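Local coordinates for protein putative mandelate racemase (Salmonella typhimurium, PDB 2O56) that binds magnesium and probably acts as a hydro-lyase (dehydratase) of the mandelate racemase branch of the enolase superfamily, its exact substrate being unknown, at residues I322-S330 with H350-T361. Residues are numbered along the deposited sequence; the frame is centred on the assembly and turned at random.
Sequences IHVCGGPIS and HRYALLEPNTQT
The imidazole of His350 carries Cys325 SG over one face, 4.0 Å from the ring centroid and 23° off the normal, displaced toward the rim. Val324 O sits at the edge of the same ring, near its plane, but too close to CD2 in the model for the placement to be more than doubtful. The ring of Tyr352 has Ala353 CB over one face and Gly326 O and Asn358 OD1 at its edge. The Tyr352 ring also meets Trp25 edge-to-face.

The Cys325 side chain turns its sulfur beside its own carbonyl carbon (chi1 -164°), which brings SG within reach of both rings. It meets Tyr352 obliquely, with SG 4.1 Å from CE2.

Tyr352 OH donates a hydrogen bond of 2.6 Å to Gly326 O. The hydroxyl sits in the carbonyl plane on a lone pair, at a C=O...O angle of 120°.

Farther along, Pro328 CG packs 3.6 Å from Asn358 O, and Pro328 CD packs 3.5 Å from Thr361 OG1. Asn358 and Pro328 approach from opposite directions, whereas Thr361 crosses the proline at about a right angle. Asn358 ND2 donates 3.0 Å to Ala353 O, which helps fix the rotation of the amide. Asn358 OD1 lies 3.6 Å from Gly327 CA. Thr361 OG1 and N both donate to Asn358 O.

Gly327 is the N-cap of helix 328-340, and its backbone N donates a hydrogen bond to Glu43, in strand 39-44. The contact joins the loop before this helix, and its first turn, to the chain following strand 347-350 in the barrel domain of the enolase fold. The side chain of His350 is about 7 Å from the bound magnesium ion, which Glu221, Glu247 and Glu273 coordinate. Chemically, a sulfur-aromatic contact and one short hydroxyl-carbonyl bond link Cys325 and Gly326 to His350 and Tyr352, near the metal site, while the proline ring packs against Asn358 O and Thr361 OG1, which are already paired with each other.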
# COMPACT_ATOMS: atom_id res chain seq x y z
N ILE A 322 30.49 8.13 -8.98
CA ILE A 322 30.91 9.01 -7.90
C ILE A 322 30.83 10.46 -8.35
O ILE A 322 31.28 10.81 -9.45
CB ILE A 322 32.33 8.65 -7.36
CG1 ILE A 322 32.37 7.20 -6.87
CG2 ILE A 322 32.73 9.54 -6.16
CD1 ILE A 322 31.41 6.90 -5.73
N HIS A 323 30.20 11.31 -7.54
CA HIS A 323 30.24 12.74 -7.79
C HIS A 323 31.62 13.28 -7.42
O HIS A 323 32.08 13.09 -6.30
CB HIS A 323 29.17 13.49 -7.00
CG HIS A 323 29.28 14.97 -7.12
ND1 HIS A 323 29.97 15.75 -6.21
CD2 HIS A 323 28.85 15.82 -8.08
CE1 HIS A 323 29.95 17.01 -6.59
NE2 HIS A 323 29.27 17.09 -7.72
N VAL A 324 32.28 13.94 -8.37
CA VAL A 324 33.59 14.52 -8.11
C VAL A 324 33.60 15.99 -8.51
O VAL A 324 33.53 16.31 -9.70
CB VAL A 324 34.73 13.77 -8.85
CG1 VAL A 324 36.09 14.38 -8.51
CG2 VAL A 324 34.75 12.29 -8.49
N CYS A 325 33.71 16.87 -7.53
CA CYS A 325 33.99 18.29 -7.78
C CYS A 325 34.82 18.89 -6.65
O CYS A 325 34.33 19.69 -5.84
CB CYS A 325 32.68 19.07 -7.96
SG CYS A 325 32.90 20.72 -8.73
N GLY A 326 36.08 18.49 -6.56
CA GLY A 326 36.97 19.13 -5.60
C GLY A 326 38.39 19.12 -6.13
O GLY A 326 38.61 19.34 -7.31
N GLY A 327 39.34 18.84 -5.25
CA GLY A 327 40.75 18.81 -5.62
C GLY A 327 41.22 17.42 -6.01
O GLY A 327 40.43 16.48 -6.07
N PRO A 328 42.52 17.29 -6.29
CA PRO A 328 43.08 15.98 -6.66
C PRO A 328 42.77 14.85 -5.66
O PRO A 328 42.66 13.69 -6.07
CB PRO A 328 44.58 16.25 -6.73
CG PRO A 328 44.64 17.71 -7.14
CD PRO A 328 43.56 18.34 -6.32
N ILE A 329 42.61 15.18 -4.38
CA ILE A 329 42.34 14.17 -3.36
C ILE A 329 40.99 13.50 -3.59
O ILE A 329 40.88 12.27 -3.53
CB ILE A 329 42.46 14.74 -1.91
CG1 ILE A 329 43.95 14.97 -1.58
CG2 ILE A 329 41.86 13.77 -0.91
CD1 ILE A 329 44.20 15.73 -0.25
N SER A 330 39.99 14.32 -3.88
CA SER A 330 38.68 13.84 -4.32
C SER A 330 38.78 12.90 -5.53
O SER A 330 38.19 11.82 -5.55
CB SER A 330 37.76 15.03 -4.65
OG SER A 330 36.40 14.64 -4.56
N HIS A 350 35.68 17.17 -14.56
CA HIS A 350 35.58 18.59 -14.84
C HIS A 350 36.86 19.08 -15.49
O HIS A 350 37.94 18.56 -15.21
CB HIS A 350 35.38 19.38 -13.58
CG HIS A 350 34.11 19.06 -12.85
ND1 HIS A 350 32.95 19.79 -13.02
CD2 HIS A 350 33.83 18.10 -11.94
CE1 HIS A 350 32.01 19.29 -12.24
NE2 HIS A 350 32.52 18.26 -11.58
N ARG A 351 36.72 20.11 -16.32
CA ARG A 351 37.85 20.72 -17.02
C ARG A 351 38.90 21.28 -16.05
O ARG A 351 40.10 21.09 -16.25
CB ARG A 351 37.35 21.80 -17.96
CG ARG A 351 38.31 22.14 -19.07
CD ARG A 351 38.49 23.65 -19.18
NE ARG A 351 37.25 24.33 -19.53
CZ ARG A 351 36.61 25.17 -18.72
NH1 ARG A 351 35.48 25.73 -19.13
NH2 ARG A 351 37.09 25.44 -17.51
N TYR A 352 38.44 21.95 -14.99
CA TYR A 352 39.33 22.64 -14.04
C TYR A 352 40.28 21.66 -13.35
O TYR A 352 41.35 22.05 -12.91
CB TYR A 352 38.52 23.41 -12.99
CG TYR A 352 38.02 22.52 -11.88
CD1 TYR A 352 38.85 22.17 -10.80
CD2 TYR A 352 36.73 21.99 -11.92
CE1 TYR A 352 38.42 21.32 -9.82
CE2 TYR A 352 36.28 21.15 -10.92
CZ TYR A 352 37.13 20.81 -9.87
OH TYR A 352 36.68 19.97 -8.88
N ALA A 353 39.86 20.40 -13.25
CA ALA A 353 40.60 19.36 -12.54
C ALA A 353 41.92 19.01 -13.25
O ALA A 353 42.85 18.49 -12.63
CB ALA A 353 39.74 18.12 -12.39
N LEU A 354 41.98 19.29 -14.54
CA LEU A 354 43.16 19.06 -15.37
C LEU A 354 44.16 20.22 -15.28
O LEU A 354 45.31 20.08 -15.67
CB LEU A 354 42.74 18.88 -16.83
CG LEU A 354 41.78 17.76 -17.21
CD1 LEU A 354 41.25 17.98 -18.63
CD2 LEU A 354 42.48 16.42 -17.10
N LEU A 355 43.69 21.36 -14.77
CA LEU A 355 44.41 22.62 -14.90
C LEU A 355 45.39 22.83 -13.77
O LEU A 355 45.20 22.32 -12.67
CB LEU A 355 43.42 23.78 -14.97
CG LEU A 355 42.43 23.77 -16.13
CD1 LEU A 355 41.54 25.00 -16.07
CD2 LEU A 355 43.17 23.71 -17.47
N GLU A 356 46.39 23.66 -14.02
CA GLU A 356 47.45 23.98 -13.08
C GLU A 356 47.07 24.39 -11.69
O GLU A 356 47.55 23.84 -10.77
CB GLU A 356 48.38 25.03 -13.65
CG GLU A 356 49.34 24.46 -14.60
CD GLU A 356 50.44 23.78 -13.89
OE1 GLU A 356 50.98 24.44 -12.98
OE2 GLU A 356 50.77 22.61 -14.21
N PRO A 357 46.23 25.38 -11.54
CA PRO A 357 45.81 25.79 -10.18
C PRO A 357 45.15 24.69 -9.33
O PRO A 357 45.20 24.76 -8.09
CB PRO A 357 44.81 26.93 -10.45
CG PRO A 357 45.13 27.41 -11.82
CD PRO A 357 45.58 26.21 -12.58
N ASN A 358 44.56 23.70 -9.99
CA ASN A 358 44.09 22.50 -9.31
C ASN A 358 45.22 21.52 -8.99
O ASN A 358 45.41 21.12 -7.83
CB ASN A 358 43.00 21.80 -10.12
CG ASN A 358 42.29 20.71 -9.32
OD1 ASN A 358 41.69 20.99 -8.27
ND2 ASN A 358 42.37 19.47 -9.79
N THR A 359 45.95 21.10 -10.02
CA THR A 359 46.83 19.96 -9.88
C THR A 359 48.06 20.27 -9.05
O THR A 359 48.61 19.38 -8.40
CB THR A 359 47.28 19.40 -11.24
OG1 THR A 359 47.96 20.43 -11.97
CG2 THR A 359 46.09 18.91 -12.04
N GLN A 360 48.47 21.54 -9.04
CA GLN A 360 49.68 21.96 -8.33
C GLN A 360 49.50 21.96 -6.82
O GLN A 360 50.47 22.04 -6.08
CB GLN A 360 50.18 23.33 -8.84
CG GLN A 360 49.60 24.56 -8.12
CD GLN A 360 49.74 25.88 -8.91
OE1 GLN A 360 50.53 25.98 -9.86
NE2 GLN A 360 48.98 26.90 -8.51
N THR A 361 48.25 21.86 -6.35
CA THR A 361 47.98 21.78 -4.91
C THR A 361 48.50 20.48 -4.32
O THR A 361 48.77 20.43 -3.12
CB THR A 361 46.47 21.95 -4.54
OG1 THR A 361 45.68 20.91 -5.13
CG2 THR A 361 45.94 23.30 -5.00